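Local coordinates for octenoyl-coa reductase/carboxylase (Streptomyces sp., PDB 4A0S), which catalyses the NADPH-dependent reductive carboxylation of 2-octenoyl-CoA, which supplies an extender unit for cinnabaramide polyketide biosynthesis, at residues Ser72-Asn75 with Tyr76-Trp80; Ala97-Gly100 with Gly101-Arg105; Leu268-Asn271 with Arg272-Gly276. All blocks are in the same frame, centred on the assembly; numbering follows the deposited sequence.

Interaction 1: residues Ser72-Asn75 with Tyr76-Trp80; sequences SSIN and YNTVW. With NAP (NADP nicotinamide-adenine-dinucleotide phosphate), chain F.
Asn-75 is the N-cap where the chain leaves strand 64-73 and winds into helix 76-82, and its carbonyl O takes two weak bonds from the first turn, at 2.9 Å from Thr-78 N and 3.3 Å from Val-79 N. The Asn-75 side chain makes no capping bond. Instead Thr-78 OG1, anti to the carbonyl carbon and beside its own backbone N (chi1 -46°), turns back to accept from Asn-75 N at 3.2 Å, with an N-H...O angle of 158°. A water ties Thr-78 OG1 to Ser-73 O and Asn-75 ND2, while ND2 also donates to Asp-116. Ile-74 CG2 meets Val-79 CG2 at 4.2 Å, the two side chains crossing at about a right angle and both packing against helix 393-401. On the cofactor side, the Tyr-76 ring meets pyrophosphate oxygen O2A of NADP with its edge, and its CD1 lies over one face of the Trp-80 indole, 3.3 Å above the plane. Trp-80 NE1 donates to ribose hydroxyl O2D at 2.8 Å. Asn-77 and Trp-80 also touch octanoyl-CoA, so the helix start borders both ligands. A second water accepts from Tyr-76 N at 2.8 Å and lies within bonding distance of NADP O1N and Asn-75 OD1. The first N-H of the helix thus faces the pyrophosphate through one water, and the positive end of the helix dipole would probably favour the cofactor's negative charge.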
loop_
_atom_site.group_PDB
_atom_site.type_symbol
_atom_site.label_atom_id
_atom_site.label_comp_id
_atom_site.label_asym_id
_atom_site.label_seq_id
_atom_site.Cartn_x
_atom_site.Cartn_y
_atom_site.Cartn_z
ATOM N N SER A 72 -22.906 0.320 -28.128
ATOM C CA SER A 72 -22.171 -0.615 -27.320
ATOM C C SER A 72 -20.847 -0.780 -28.043
ATOM O O SER A 72 -20.472 0.074 -28.862
ATOM C CB SER A 72 -22.958 -1.922 -27.231
ATOM O OG SER A 72 -22.350 -2.847 -26.359
ATOM N N SER A 73 -20.108 -1.838 -27.734
ATOM C CA SER A 73 -18.868 -2.065 -28.440
ATOM C C SER A 73 -18.631 -3.552 -28.499
ATOM O O SER A 73 -19.208 -4.322 -27.706
ATOM C CB SER A 73 -17.708 -1.391 -27.704
ATOM O OG SER A 73 -17.320 -2.173 -26.589
ATOM N N ILE A 74 -17.776 -3.968 -29.423
ATOM C CA ILE A 74 -17.280 -5.331 -29.362
ATOM C C ILE A 74 -16.133 -5.348 -28.370
ATOM O O ILE A 74 -15.227 -4.493 -28.421
ATOM C CB ILE A 74 -16.805 -5.854 -30.731
ATOM C CG1 ILE A 74 -17.904 -5.662 -31.764
ATOM C CG2 ILE A 74 -16.393 -7.323 -30.622
ATOM C CD1 ILE A 74 -19.174 -6.427 -31.439
ATOM N N ASN A 75 -16.214 -6.289 -27.438
ATOM C CA ASN A 75 -15.114 -6.577 -26.570
ATOM C C ASN A 75 -14.630 -7.939 -26.891
ATOM O O ASN A 75 -15.328 -8.718 -27.541
ATOM C CB ASN A 75 -15.547 -6.475 -25.118
ATOM C CG ASN A 75 -15.578 -5.064 -24.673
ATOM O OD1 ASN A 75 -14.530 -4.464 -24.469
ATOM N ND2 ASN A 75 -16.762 -4.491 -24.602
ATOM N N TYR A 76 -13.421 -8.242 -26.459
ATOM C CA TYR A 76 -12.944 -9.536 -26.789
ATOM C C TYR A 76 -13.823 -10.585 -26.144
ATOM O O TYR A 76 -14.023 -11.633 -26.721
ATOM C CB TYR A 76 -11.448 -9.722 -26.524
ATOM C CG TYR A 76 -10.860 -10.586 -27.604
ATOM C CD1 TYR A 76 -11.130 -11.949 -27.634
ATOM C CD2 TYR A 76 -10.096 -10.045 -28.630
ATOM C CE1 TYR A 76 -10.636 -12.771 -28.633
ATOM C CE2 TYR A 76 -9.588 -10.870 -29.653
ATOM C CZ TYR A 76 -9.876 -12.239 -29.643
ATOM O OH TYR A 76 -9.376 -13.102 -30.604
ATOM N N ASN A 77 -14.389 -10.287 -24.972
ATOM C CA ASN A 77 -15.235 -11.279 -24.320
ATOM C C ASN A 77 -16.482 -11.610 -25.151
ATOM O O ASN A 77 -17.009 -12.721 -25.065
ATOM C CB ASN A 77 -15.580 -10.928 -22.857
ATOM C CG ASN A 77 -16.491 -9.699 -22.725
ATOM O OD1 ASN A 77 -16.756 -8.992 -23.686
ATOM N ND2 ASN A 77 -16.974 -9.449 -21.509
ATOM N N THR A 78 -16.909 -10.648 -25.968
ATOM C CA THR A 78 -17.992 -10.842 -26.924
ATOM C C THR A 78 -17.579 -11.913 -27.909
ATOM O O THR A 78 -18.342 -12.839 -28.183
ATOM C CB THR A 78 -18.321 -9.531 -27.681
ATOM O OG1 THR A 78 -18.407 -8.451 -26.740
ATOM C CG2 THR A 78 -19.651 -9.661 -28.473
ATOM N N VAL A 79 -16.367 -11.772 -28.439
ATOM C CA VAL A 79 -15.734 -12.786 -29.273
ATOM C C VAL A 79 -15.602 -14.132 -28.555
ATOM O O VAL A 79 -16.001 -15.149 -29.114
ATOM C CB VAL A 79 -14.341 -12.328 -29.765
ATOM C CG1 VAL A 79 -13.664 -13.416 -30.595
ATOM C CG2 VAL A 79 -14.446 -11.012 -30.536
ATOM N N TRP A 80 -15.031 -14.145 -27.347
ATOM C CA TRP A 80 -14.924 -15.390 -26.589
ATOM C C TRP A 80 -16.303 -16.033 -26.454
ATOM O O TRP A 80 -16.440 -17.228 -26.681
ATOM C CB TRP A 80 -14.357 -15.170 -25.181
ATOM C CG TRP A 80 -12.959 -14.665 -25.108
ATOM C CD1 TRP A 80 -12.518 -13.596 -24.380
ATOM C CD2 TRP A 80 -11.818 -15.185 -25.790
ATOM N NE1 TRP A 80 -11.167 -13.430 -24.554
ATOM C CE2 TRP A 80 -10.714 -14.382 -25.423
ATOM C CE3 TRP A 80 -11.622 -16.242 -26.687
ATOM C CZ2 TRP A 80 -9.419 -14.614 -25.908
ATOM C CZ3 TRP A 80 -10.342 -16.479 -27.173
ATOM C CH2 TRP A 80 -9.253 -15.667 -26.778
HETATM P PA NAP F . -8.319 -6.399 -28.855
HETATM O O1A NAP F . -8.987 -4.985 -29.041
HETATM O O2A NAP F . -8.549 -7.400 -29.947
HETATM O O5B NAP F . -6.808 -6.135 -28.736
HETATM C C5B NAP F . -5.989 -7.243 -28.419
HETATM C C4B NAP F . -4.605 -6.927 -28.962
HETATM O O4B NAP F . -3.782 -8.041 -28.587
HETATM C C3B NAP F . -4.564 -6.825 -30.502
HETATM O O3B NAP F . -4.262 -5.475 -30.790
HETATM C C2B NAP F . -3.340 -7.633 -30.904
HETATM O O2B NAP F . -2.150 -6.847 -30.891
HETATM C C1B NAP F . -3.212 -8.653 -29.830
HETATM N N9A NAP F . -4.072 -9.809 -30.188
HETATM C C8A NAP F . -5.234 -9.830 -30.861
HETATM N N7A NAP F . -5.706 -11.082 -30.936
HETATM C C5A NAP F . -4.824 -11.841 -30.302
HETATM C C6A NAP F . -4.760 -13.194 -30.080
HETATM N N6A NAP F . -5.741 -13.983 -30.514
HETATM N N1A NAP F . -3.728 -13.668 -29.400
HETATM C C2A NAP F . -2.771 -12.869 -28.935
HETATM N N3A NAP F . -2.779 -11.571 -29.147
HETATM C C4A NAP F . -3.802 -11.045 -29.825
HETATM O O3 NAP F . -8.772 -7.054 -27.467
HETATM P PN NAP F . -8.729 -6.274 -26.062
HETATM O O1N NAP F . -10.184 -5.696 -25.960
HETATM O O2N NAP F . -7.566 -5.326 -25.916
HETATM O O5D NAP F . -8.623 -7.556 -25.117
HETATM C C5D NAP F . -7.363 -8.219 -25.137
HETATM C C4D NAP F . -7.498 -9.350 -24.157
HETATM O O4D NAP F . -7.841 -8.736 -22.866
HETATM C C3D NAP F . -8.656 -10.296 -24.479
HETATM O O3D NAP F . -8.121 -11.594 -24.146
HETATM C C2D NAP F . -9.752 -9.885 -23.520
HETATM O O2D NAP F . -10.626 -10.993 -23.200
HETATM C C1D NAP F . -8.887 -9.584 -22.311
HETATM N N1N NAP F . -9.587 -8.576 -21.550
HETATM C C2N NAP F . -9.728 -8.805 -20.198
HETATM C C3N NAP F . -10.385 -7.835 -19.495
HETATM C C7N NAP F . -10.548 -8.089 -18.047
HETATM O O7N NAP F . -10.023 -9.059 -17.490
HETATM N N7N NAP F . -11.327 -7.214 -17.471
HETATM C C4N NAP F . -10.886 -6.675 -20.094
HETATM C C5N NAP F . -10.739 -6.427 -21.447
HETATM C C6N NAP F . -10.072 -7.393 -22.183
HETATM P P2B NAP F . -0.903 -7.483 -31.684
HETATM O O1X NAP F . -0.042 -6.104 -31.789
HETATM O O2X NAP F . -0.129 -8.561 -30.770
HETATM O O3X NAP F . -1.560 -7.980 -32.949
HETATM O O HOH W 1 -19.247 -5.884 -25.659
HETATM O O HOH W 2 -12.276 -6.412 -24.659
#

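Interaction 2: residues Ala97-Gly100 with Gly101-Arg105; sequences ARQG and GWATR
This is a tight surface turn, in which Ala-97 at the end of helix 89-97 is brought back against Ala-103 and Thr-104 in the loop leading to strand 110-112. A type I beta turn runs from Ala-97 to Gly-100, and the positive phi of Gly-100 (78°) and Gly-101 (55°), which favours glycine, bends the chain into the 3-10 segment beginning at Trp-102. Gly-100 O accepts from Ala-103 N at 3.0 Å, the donor standing above the carbonyl plane rather than on a lone pair. Ala-97 CA makes a C-H...O contact to Ala-103 O (3.4 Å). Thr-104 CG2, anti to the carbonyl carbon (OG1 at chi1 78°), packs against Gly-100 CA at 3.6 Å, and Ala-103 CB sits 3.7 Å from Gln-99 NE2, which donates to Asn-96 O. Within the 3-10 turn Arg-105 folds back so that NE reaches Trp-102 O at 2.7 Å, in the carbonyl plane and on a lone pair, while Trp-102 CE3 lies over one guanidinium face. The turn rests on backbone bonds and small methyl contacts, whereas a salt bridge from Arg-105 NH2 ties it to Glu-64 at the start of strand 64-73, and Trp-102 NE1, donating to Ile-126 O, to the second subunit.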
loop_
_atom_site.group_PDB
_atom_site.type_symbol
_atom_site.label_atom_id
_atom_site.label_comp_id
_atom_site.label_asym_id
_atom_site.label_seq_id
_atom_site.Cartn_x
_atom_site.Cartn_y
_atom_site.Cartn_z
ATOM N N ALA A 97 -27.588 -18.019 -12.257
ATOM C CA ALA A 97 -28.967 -18.351 -11.886
ATOM C C ALA A 97 -29.103 -19.257 -10.664
ATOM O O ALA A 97 -30.159 -19.280 -10.025
ATOM C CB ALA A 97 -29.680 -18.964 -13.055
ATOM N N ARG A 98 -28.044 -19.986 -10.318
ATOM C CA ARG A 98 -28.103 -20.920 -9.181
ATOM C C ARG A 98 -28.201 -20.174 -7.852
ATOM O O ARG A 98 -28.517 -20.768 -6.815
ATOM C CB ARG A 98 -26.891 -21.853 -9.178
ATOM C CG ARG A 98 -27.082 -23.115 -10.010
ATOM C CD ARG A 98 -25.769 -23.866 -10.107
ATOM N NE ARG A 98 -25.435 -24.191 -11.498
ATOM C CZ ARG A 98 -24.199 -24.192 -11.989
ATOM N NH1 ARG A 98 -23.172 -23.885 -11.204
ATOM N NH2 ARG A 98 -23.987 -24.495 -13.267
ATOM N N GLN A 99 -27.944 -18.866 -7.899
ATOM C CA GLN A 99 -28.079 -18.007 -6.723
ATOM C C GLN A 99 -29.530 -17.839 -6.303
ATOM O O GLN A 99 -29.806 -17.421 -5.175
ATOM C CB GLN A 99 -27.556 -16.615 -7.022
ATOM C CG GLN A 99 -26.085 -16.468 -7.294
ATOM C CD GLN A 99 -25.804 -15.013 -7.529
ATOM O OE1 GLN A 99 -25.731 -14.225 -6.574
ATOM N NE2 GLN A 99 -25.742 -14.619 -8.792
ATOM N N GLY A 100 -30.450 -18.119 -7.222
ATOM C CA GLY A 100 -31.865 -17.973 -6.955
ATOM C C GLY A 100 -32.325 -16.525 -7.021
ATOM O O GLY A 100 -31.568 -15.625 -7.421
ATOM N N GLY A 101 -33.572 -16.308 -6.624
ATOM C CA GLY A 101 -34.150 -14.975 -6.601
ATOM C C GLY A 101 -34.030 -14.348 -7.961
ATOM O O GLY A 101 -34.260 -14.995 -8.995
ATOM N N TRP A 102 -33.622 -13.087 -7.961
ATOM C CA TRP A 102 -33.544 -12.327 -9.194
ATOM C C TRP A 102 -32.546 -12.888 -10.178
ATOM O O TRP A 102 -32.689 -12.672 -11.380
ATOM C CB TRP A 102 -33.237 -10.875 -8.890
ATOM C CG TRP A 102 -34.407 -10.190 -8.288
ATOM C CD1 TRP A 102 -34.586 -9.869 -6.973
ATOM C CD2 TRP A 102 -35.588 -9.754 -8.981
ATOM N NE1 TRP A 102 -35.811 -9.241 -6.806
ATOM C CE2 TRP A 102 -36.445 -9.166 -8.021
ATOM C CE3 TRP A 102 -36.005 -9.806 -10.320
ATOM C CZ2 TRP A 102 -37.693 -8.623 -8.359
ATOM C CZ3 TRP A 102 -37.243 -9.258 -10.659
ATOM C CH2 TRP A 102 -38.075 -8.683 -9.672
ATOM N N ALA A 103 -31.551 -13.623 -9.682
ATOM C CA ALA A 103 -30.506 -14.146 -10.569
ATOM C C ALA A 103 -31.031 -15.159 -11.576
ATOM O O ALA A 103 -30.432 -15.326 -12.633
ATOM C CB ALA A 103 -29.347 -14.735 -9.778
ATOM N N THR A 104 -32.146 -15.823 -11.268
ATOM C CA THR A 104 -32.579 -16.928 -12.139
ATOM C C THR A 104 -32.917 -16.420 -13.538
ATOM O O THR A 104 -32.834 -17.161 -14.492
ATOM C CB THR A 104 -33.771 -17.774 -11.584
ATOM O OG1 THR A 104 -34.991 -17.067 -11.782
ATOM C CG2 THR A 104 -33.593 -18.099 -10.121
ATOM N N ARG A 105 -33.275 -15.144 -13.649
ATOM C CA ARG A 105 -33.588 -14.547 -14.950
ATOM C C ARG A 105 -32.469 -14.704 -15.960
ATOM O O ARG A 105 -32.733 -14.807 -17.154
ATOM C CB ARG A 105 -33.920 -13.065 -14.821
ATOM C CG ARG A 105 -35.210 -12.744 -14.058
ATOM C CD ARG A 105 -35.160 -11.265 -13.713
ATOM N NE ARG A 105 -33.870 -10.965 -13.077
ATOM C CZ ARG A 105 -33.233 -9.804 -13.127
ATOM N NH1 ARG A 105 -33.745 -8.768 -13.785
ATOM N NH2 ARG A 105 -32.078 -9.684 -12.501
#

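Interaction 3: residues Leu268-Asn271 with Arg272-Gly276; sequences LVIN and RAELG. With NAP (NADP nicotinamide-adenine-dinucleotide phosphate), chain F.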
loop_
_atom_site.group_PDB
_atom_site.type_symbol
_atom_site.label_atom_id
_atom_site.label_comp_id
_atom_site.label_asym_id
_atom_site.label_seq_id
_atom_site.Cartn_x
_atom_site.Cartn_y
_atom_site.Cartn_z
ATOM N N LEU A 268 7.063 5.486 -28.670
ATOM C CA LEU A 268 7.981 4.378 -28.478
ATOM C C LEU A 268 7.240 3.107 -28.801
ATOM O O LEU A 268 6.300 2.708 -28.104
ATOM C CB LEU A 268 8.531 4.332 -27.058
ATOM C CG LEU A 268 9.237 5.609 -26.602
ATOM C CD1 LEU A 268 9.710 5.403 -25.184
ATOM C CD2 LEU A 268 10.392 6.000 -27.536
ATOM N N VAL A 269 7.652 2.500 -29.901
ATOM C CA VAL A 269 6.952 1.367 -30.431
ATOM C C VAL A 269 7.937 0.276 -30.759
ATOM O O VAL A 269 9.000 0.525 -31.338
ATOM C CB VAL A 269 6.164 1.752 -31.694
ATOM C CG1 VAL A 269 5.311 0.592 -32.151
ATOM C CG2 VAL A 269 5.319 2.979 -31.408
ATOM N N ILE A 270 7.579 -0.932 -30.344
ATOM C CA ILE A 270 8.340 -2.126 -30.671
ATOM C C ILE A 270 7.449 -3.005 -31.535
ATOM O O ILE A 270 6.372 -3.408 -31.106
ATOM C CB ILE A 270 8.784 -2.905 -29.398
ATOM C CG1 ILE A 270 9.807 -2.105 -28.587
ATOM C CG2 ILE A 270 9.360 -4.260 -29.756
ATOM C CD1 ILE A 270 10.129 -2.714 -27.208
ATOM N N ASN A 271 7.880 -3.285 -32.762
ATOM C CA ASN A 271 7.175 -4.276 -33.551
ATOM C C ASN A 271 7.664 -5.650 -33.105
ATOM O O ASN A 271 8.863 -5.903 -33.077
ATOM C CB ASN A 271 7.396 -4.061 -35.049
ATOM C CG ASN A 271 6.480 -4.921 -35.891
ATOM O OD1 ASN A 271 6.465 -6.153 -35.757
ATOM N ND2 ASN A 271 5.685 -4.280 -36.757
ATOM N N ARG A 272 6.748 -6.542 -32.747
ATOM C CA ARG A 272 7.176 -7.836 -32.225
ATOM C C ARG A 272 7.856 -8.768 -33.239
ATOM O O ARG A 272 8.443 -9.766 -32.852
ATOM C CB ARG A 272 6.057 -8.536 -31.456
ATOM C CG ARG A 272 4.890 -8.994 -32.308
ATOM C CD ARG A 272 4.225 -10.197 -31.667
ATOM N NE ARG A 272 3.431 -9.820 -30.510
ATOM C CZ ARG A 272 2.765 -10.679 -29.741
ATOM N NH1 ARG A 272 2.796 -11.981 -30.003
ATOM N NH2 ARG A 272 2.052 -10.231 -28.712
ATOM N N ALA A 273 7.788 -8.435 -34.528
ATOM C CA ALA A 273 8.599 -9.115 -35.549
ATOM C C ALA A 273 10.067 -8.671 -35.479
ATOM O O ALA A 273 10.983 -9.455 -35.746
ATOM C CB ALA A 273 8.039 -8.850 -36.921
ATOM N N GLU A 274 10.280 -7.404 -35.127
ATOM C CA GLU A 274 11.603 -6.844 -34.844
ATOM C C GLU A 274 12.288 -7.642 -33.729
ATOM O O GLU A 274 13.521 -7.646 -33.612
ATOM C CB GLU A 274 11.441 -5.375 -34.430
ATOM C CG GLU A 274 12.713 -4.531 -34.325
ATOM C CD GLU A 274 12.473 -3.247 -33.523
ATOM O OE1 GLU A 274 11.296 -2.959 -33.175
ATOM O OE2 GLU A 274 13.462 -2.531 -33.240
ATOM N N LEU A 275 11.472 -8.313 -32.919
ATOM C CA LEU A 275 11.958 -9.248 -31.921
ATOM C C LEU A 275 11.962 -10.672 -32.447
ATOM O O LEU A 275 12.681 -11.522 -31.931
ATOM C CB LEU A 275 11.087 -9.195 -30.673
ATOM C CG LEU A 275 11.242 -7.986 -29.762
ATOM C CD1 LEU A 275 9.954 -7.804 -28.980
ATOM C CD2 LEU A 275 12.437 -8.168 -28.842
ATOM N N GLY A 276 11.152 -10.937 -33.463
ATOM C CA GLY A 276 11.015 -12.287 -33.970
ATOM C C GLY A 276 10.215 -13.135 -33.005
ATOM O O GLY A 276 10.505 -14.315 -32.812
HETATM P PA NAP F . -8.319 -6.399 -28.855
HETATM O O1A NAP F . -8.987 -4.985 -29.041
HETATM O O2A NAP F . -8.549 -7.400 -29.947
HETATM O O5B NAP F . -6.808 -6.135 -28.736
HETATM C C5B NAP F . -5.989 -7.243 -28.419
HETATM C C4B NAP F . -4.605 -6.927 -28.962
HETATM O O4B NAP F . -3.782 -8.041 -28.587
HETATM C C3B NAP F . -4.564 -6.825 -30.502
HETATM O O3B NAP F . -4.262 -5.475 -30.790
HETATM C C2B NAP F . -3.340 -7.633 -30.904
HETATM O O2B NAP F . -2.150 -6.847 -30.891
HETATM C C1B NAP F . -3.212 -8.653 -29.830
HETATM N N9A NAP F . -4.072 -9.809 -30.188
HETATM C C8A NAP F . -5.234 -9.830 -30.861
HETATM N N7A NAP F . -5.706 -11.082 -30.936
HETATM C C5A NAP F . -4.824 -11.841 -30.302
HETATM C C6A NAP F . -4.760 -13.194 -30.080
HETATM N N6A NAP F . -5.741 -13.983 -30.514
HETATM N N1A NAP F . -3.728 -13.668 -29.400
HETATM C C2A NAP F . -2.771 -12.869 -28.935
HETATM N N3A NAP F . -2.779 -11.571 -29.147
HETATM C C4A NAP F . -3.802 -11.045 -29.825
HETATM O O3 NAP F . -8.772 -7.054 -27.467
HETATM P PN NAP F . -8.729 -6.274 -26.062
HETATM O O1N NAP F . -10.184 -5.696 -25.960
HETATM O O2N NAP F . -7.566 -5.326 -25.916
HETATM O O5D NAP F . -8.623 -7.556 -25.117
HETATM C C5D NAP F . -7.363 -8.219 -25.137
HETATM C C4D NAP F . -7.498 -9.350 -24.157
HETATM O O4D NAP F . -7.841 -8.736 -22.866
HETATM C C3D NAP F . -8.656 -10.296 -24.479
HETATM O O3D NAP F . -8.121 -11.594 -24.146
HETATM C C2D NAP F . -9.752 -9.885 -23.520
HETATM O O2D NAP F . -10.626 -10.993 -23.200
HETATM C C1D NAP F . -8.887 -9.584 -22.311
HETATM N N1N NAP F . -9.587 -8.576 -21.550
HETATM C C2N NAP F . -9.728 -8.805 -20.198
HETATM C C3N NAP F . -10.385 -7.835 -19.495
HETATM C C7N NAP F . -10.548 -8.089 -18.047
HETATM O O7N NAP F . -10.023 -9.059 -17.490
HETATM N N7N NAP F . -11.327 -7.214 -17.471
HETATM C C4N NAP F . -10.886 -6.675 -20.094
HETATM C C5N NAP F . -10.739 -6.427 -21.447
HETATM C C6N NAP F . -10.072 -7.393 -22.183
HETATM P P2B NAP F . -0.903 -7.483 -31.684
HETATM O O1X NAP F . -0.042 -6.104 -31.789
HETATM O O2X NAP F . -0.129 -8.561 -30.770
HETATM O O3X NAP F . -1.560 -7.980 -32.949
HETATM O O HOH W 3 11.210 -0.108 -33.963
#
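Ile-270 and Leu-275 form the tightly packed side of this strand-to-helix junction, with CG2 of Ile-270 3.7 Å from CD1 of Leu-275 and both side chains resting on Leu-295 of helix 285-303. The other side, with Ala-273 and Glu-274, faces solvent and is held by polar bonds. Asn-271 caps the short, weakly bonded helix 272-275: with its CG anti to the backbone N (chi1 -170°), OD1 swings forward to accept from Ala-273 N at 2.9 Å, in the carbonyl plane and nearly straight (161°). Glu-274 answers through OE1, a weak bond 3.5 Å from Asn-271 N, completing a capping box. With an alanine here instead of Asn-271, Ala-273 N is likely to lose its capping acceptor and the first turn to be less firmly fixed. A Schellman motif closes the helix, with Ile-277 N to Arg-272 O and a weak bond of 2.7 Å from Gly-276 N to Ala-273 O. The Arg-272 side chain, bent at chi3 (75°), lays one guanidinium face against the 2'-phosphate of NADP, where NH2 lies 3.4 Å from O2X. The capped turn thus sets an arginine beside the phosphate that distinguishes NADP from NAD, and its charge probably favours that group.

The three contacts follow one another along the chain without overlap. Interactions 1 and 2 both fall in the GroES-like part, their centres about 24 Å apart: the first ends strand 64-73 of the mixed sheet near the chain's centre, the second lies on the surface after helix 89-97. Interaction 3 joins strand 269-271, an outermost strand of the six-stranded parallel sheet in the nucleotide-binding half, to helix 272-275, about 48 Å from interaction 2 between centres and on the opposite side of the chain's centre. Although the centres of interactions 1 and 3 are about 26 Å apart, one NADP spans them, its nicotinamide ribose and pyrophosphate at 72-80 and its 2'-phosphate at 268-276; interaction 2 instead faces another subunit.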